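ADP-ribosylation factor-binding protein GGA1 (Saccharomyces cerevisiae, PDB 5CN2) may help regulate membrane traffic through the trans-Golgi network, binding ARF1 and ARF2, and is represented here by its C-terminal GAE (gamma-adaptin ear) domain. Local coordinates at residues T50-L55 / D80-I85. Residues are numbered along the deposited sequence; the frame is centred on the assembly and turned at random.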
ATOM      1  N   THR A  50      -0.340   2.042 -16.164  1.00 40.56           N
ATOM      2  CA  THR A  50      -0.602   3.472 -16.183  1.00 41.27           C
ATOM      3  C   THR A  50      -1.790   3.796 -15.305  1.00 39.21           C
ATOM      4  O   THR A  50      -2.607   2.922 -14.966  1.00 37.44           O
ATOM      5  CB  THR A  50      -0.946   3.979 -17.620  1.00 46.64           C
ATOM      6  OG1 THR A  50      -2.071   3.243 -18.153  1.00 45.90           O
ATOM      7  CG2 THR A  50       0.251   3.824 -18.539  1.00 44.91           C
ATOM      8  N   ASN A  51      -1.882   5.075 -14.960  1.00 40.56           N
ATOM      9  CA  ASN A  51      -2.991   5.622 -14.177  1.00 43.76           C
ATOM     10  C   ASN A  51      -3.193   4.936 -12.822  1.00 42.57           C
ATOM     11  O   ASN A  51      -4.332   4.807 -12.345  1.00 43.18           O
ATOM     12  CB  ASN A  51      -4.294   5.579 -14.990  1.00 46.77           C
ATOM     13  CG  ASN A  51      -4.197   6.346 -16.303  1.00 48.52           C
ATOM     14  OD1 ASN A  51      -3.561   7.389 -16.382  1.00 48.28           O
ATOM     15  ND2 ASN A  51      -4.853   5.834 -17.335  1.00 51.92           N
ATOM     16  N   PHE A  52      -2.091   4.510 -12.200  1.00 39.63           N
ATOM     17  CA  PHE A  52      -2.184   3.793 -10.938  1.00 34.75           C
ATOM     18  C   PHE A  52      -2.655   4.682  -9.817  1.00 33.14           C
ATOM     19  O   PHE A  52      -2.187   5.803  -9.680  1.00 35.35           O
ATOM     20  CB  PHE A  52      -0.858   3.178 -10.510  1.00 33.44           C
ATOM     21  CG  PHE A  52      -0.978   2.362  -9.264  1.00 33.20           C
ATOM     22  CD1 PHE A  52      -1.348   1.022  -9.329  1.00 36.30           C
ATOM     23  CD2 PHE A  52      -0.825   2.947  -8.028  1.00 36.11           C
ATOM     24  CE1 PHE A  52      -1.515   0.282  -8.177  1.00 35.22           C
ATOM     25  CE2 PHE A  52      -1.001   2.214  -6.872  1.00 37.57           C
ATOM     26  CZ  PHE A  52      -1.329   0.875  -6.953  1.00 34.74           C
ATOM     27  N   ALA A  53      -3.522   4.152  -8.954  1.00 31.91           N
ATOM     28  CA  ALA A  53      -3.854   4.853  -7.723  1.00 30.97           C
ATOM     29  C   ALA A  53      -4.360   3.915  -6.662  1.00 28.70           C
ATOM     30  O   ALA A  53      -5.192   3.058  -6.936  1.00 24.31           O
ATOM     31  CB  ALA A  53      -4.929   5.913  -8.013  1.00 33.26           C
ATOM     32  N   LEU A  54      -3.894   4.133  -5.432  1.00 29.78           N
ATOM     33  CA  LEU A  54      -4.325   3.383  -4.277  1.00 30.89           C
ATOM     34  C   LEU A  54      -5.219   4.256  -3.431  1.00 29.68           C
ATOM     35  O   LEU A  54      -4.889   5.412  -3.194  1.00 30.48           O
ATOM     36  CB  LEU A  54      -3.139   2.966  -3.407  1.00 33.82           C
ATOM     37  CG  LEU A  54      -3.520   2.027  -2.242  1.00 32.46           C
ATOM     38  CD1 LEU A  54      -3.369   0.577  -2.677  1.00 33.56           C
ATOM     39  CD2 LEU A  54      -2.698   2.329  -1.006  1.00 33.40           C
ATOM     40  N   LEU A  55      -6.344   3.694  -2.985  1.00 26.63           N
ATOM     41  CA  LEU A  55      -7.269   4.391  -2.118  1.00 26.66           C
ATOM     42  C   LEU A  55      -7.339   3.611  -0.829  1.00 27.25           C
ATOM     43  O   LEU A  55      -7.280   2.383  -0.825  1.00 26.37           O
ATOM     44  CB  LEU A  55      -8.663   4.505  -2.729  1.00 29.16           C
ATOM     45  CG  LEU A  55      -8.880   5.491  -3.870  1.00 32.15           C
ATOM     46  CD1 LEU A  55      -8.057   5.140  -5.085  1.00 32.51           C
ATOM     47  CD2 LEU A  55     -10.358   5.520  -4.254  1.00 34.26           C
ATOM     48  N   ASP A  80       9.572  -1.687  -7.440  1.00 34.31           N
ATOM     49  CA  ASP A  80       9.518  -0.468  -6.624  1.00 33.43           C
ATOM     50  C   ASP A  80       9.501   0.804  -7.481  1.00 31.26           C
ATOM     51  O   ASP A  80      10.145   1.777  -7.147  1.00 32.75           O
ATOM     52  CB  ASP A  80      10.715  -0.411  -5.662  1.00 34.45           C
ATOM     53  CG  ASP A  80      10.746  -1.557  -4.632  1.00 34.86           C
ATOM     54  OD1 ASP A  80       9.769  -2.320  -4.455  1.00 31.98           O
ATOM     55  OD2 ASP A  80      11.783  -1.669  -3.944  1.00 37.43           O
ATOM     56  N   GLY A  81       8.783   0.796  -8.598  1.00 32.24           N
ATOM     57  CA  GLY A  81       8.710   1.979  -9.471  1.00 33.93           C
ATOM     58  C   GLY A  81       7.891   3.150  -8.926  1.00 34.98           C
ATOM     59  O   GLY A  81       8.041   4.291  -9.376  1.00 36.07           O
ATOM     60  N   ILE A  82       7.011   2.850  -7.977  1.00 35.54           N
ATOM     61  CA  ILE A  82       6.233   3.854  -7.253  1.00 34.34           C
ATOM     62  C   ILE A  82       6.373   3.570  -5.757  1.00 34.51           C
ATOM     63  O   ILE A  82       6.286   2.425  -5.314  1.00 32.00           O
ATOM     64  CB  ILE A  82       4.750   3.827  -7.660  1.00 34.28           C
ATOM     65  CG1 ILE A  82       4.581   4.151  -9.154  1.00 35.22           C
ATOM     66  CG2 ILE A  82       3.956   4.864  -6.873  1.00 35.97           C
ATOM     67  CD1 ILE A  82       3.173   3.914  -9.655  1.00 34.50           C
ATOM     68  N   LYS A  83       6.643   4.625  -5.005  1.00 36.48           N
ATOM     69  CA  LYS A  83       6.713   4.591  -3.553  1.00 40.40           C
ATOM     70  C   LYS A  83       5.626   5.540  -3.006  1.00 41.77           C
ATOM     71  O   LYS A  83       5.326   6.587  -3.609  1.00 44.34           O
ATOM     72  CB  LYS A  83       8.098   5.071  -3.110  1.00 43.49           C
ATOM     73  CG  LYS A  83       8.340   5.066  -1.603  1.00 49.39           C
ATOM     74  CD  LYS A  83       9.322   6.153  -1.150  1.00 52.06           C
ATOM     75  CE  LYS A  83      10.727   5.610  -0.988  1.00 55.93           C
ATOM     76  NZ  LYS A  83      11.747   6.688  -0.856  1.00 59.70           N
ATOM     77  N   GLN A  84       5.055   5.188  -1.860  1.00 41.20           N
ATOM     78  CA  GLN A  84       4.059   6.038  -1.208  1.00 39.96           C
ATOM     79  C   GLN A  84       4.070   5.897   0.297  1.00 35.58           C
ATOM     80  O   GLN A  84       3.814   4.802   0.815  1.00 35.70           O
ATOM     81  CB  GLN A  84       2.657   5.707  -1.711  1.00 40.69           C
ATOM     82  CG  GLN A  84       1.598   6.603  -1.072  1.00 41.40           C
ATOM     83  CD  GLN A  84       0.243   6.542  -1.738  1.00 39.58           C
ATOM     84  OE1 GLN A  84      -0.466   7.553  -1.768  1.00 41.97           O
ATOM     85  NE2 GLN A  84      -0.130   5.381  -2.273  1.00 35.36           N
ATOM     86  N   ILE A  85       4.314   7.013   0.979  1.00 32.83           N
ATOM     87  CA  ILE A  85       4.426   7.062   2.437  1.00 34.40           C
ATOM     88  C   ILE A  85       3.078   7.287   3.121  1.00 34.85           C
ATOM     89  O   ILE A  85       2.274   8.119   2.697  1.00 33.46           O
ATOM     90  CB  ILE A  85       5.336   8.203   2.916  1.00 38.28           C
ATOM     91  CG1 ILE A  85       6.668   8.211   2.169  1.00 41.41           C
ATOM     92  CG2 ILE A  85       5.579   8.092   4.420  1.00 40.62           C
ATOM     93  CD1 ILE A  85       7.451   6.934   2.339  1.00 45.62           C
TER
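Phe52 and Ile82 meet in the buried layer between two beta-sheets: CD1, the last carbon of Ile82, comes to 4.2 Å from Phe52 CB and lies obliquely to the Phe52 ring. Ile82 reaches this point through its longer branch, whose CG1 lies anti to the carbonyl carbon (chi1 -62°), while an extended second torsion brings CD1 up to Phe52. Two residues further along each strand, Gln84 faces Leu54. With CG anti to the backbone N (chi1 -179°) and the chain extended beyond it, Gln84 reaches across to the leucine and lays its amide end against the Leu54 side chain; the two side chains cross at a slant. Tyr41, on strand 34-43, helps close this layer, its ring meeting that of Phe52 with the planes at about 50° and its side chain also touching Leu54 and Ile82. The backbones themselves stand well apart, 9.2 Å between Phe52 CA and Ile82 CA, and the contact is made by side chains alone. On the outer faces packing gives way to solvent: Leu55 points away from the interface and is exposed, as is Lys83, while Ala53 also turns outward. Strand 52-56 edges the three-stranded sheet and strand 78-89 belongs to the five-stranded one, so the pairing is an inter-sheet core contact of the immunoglobulin-like beta-sandwich of GAE and adaptin ear domains.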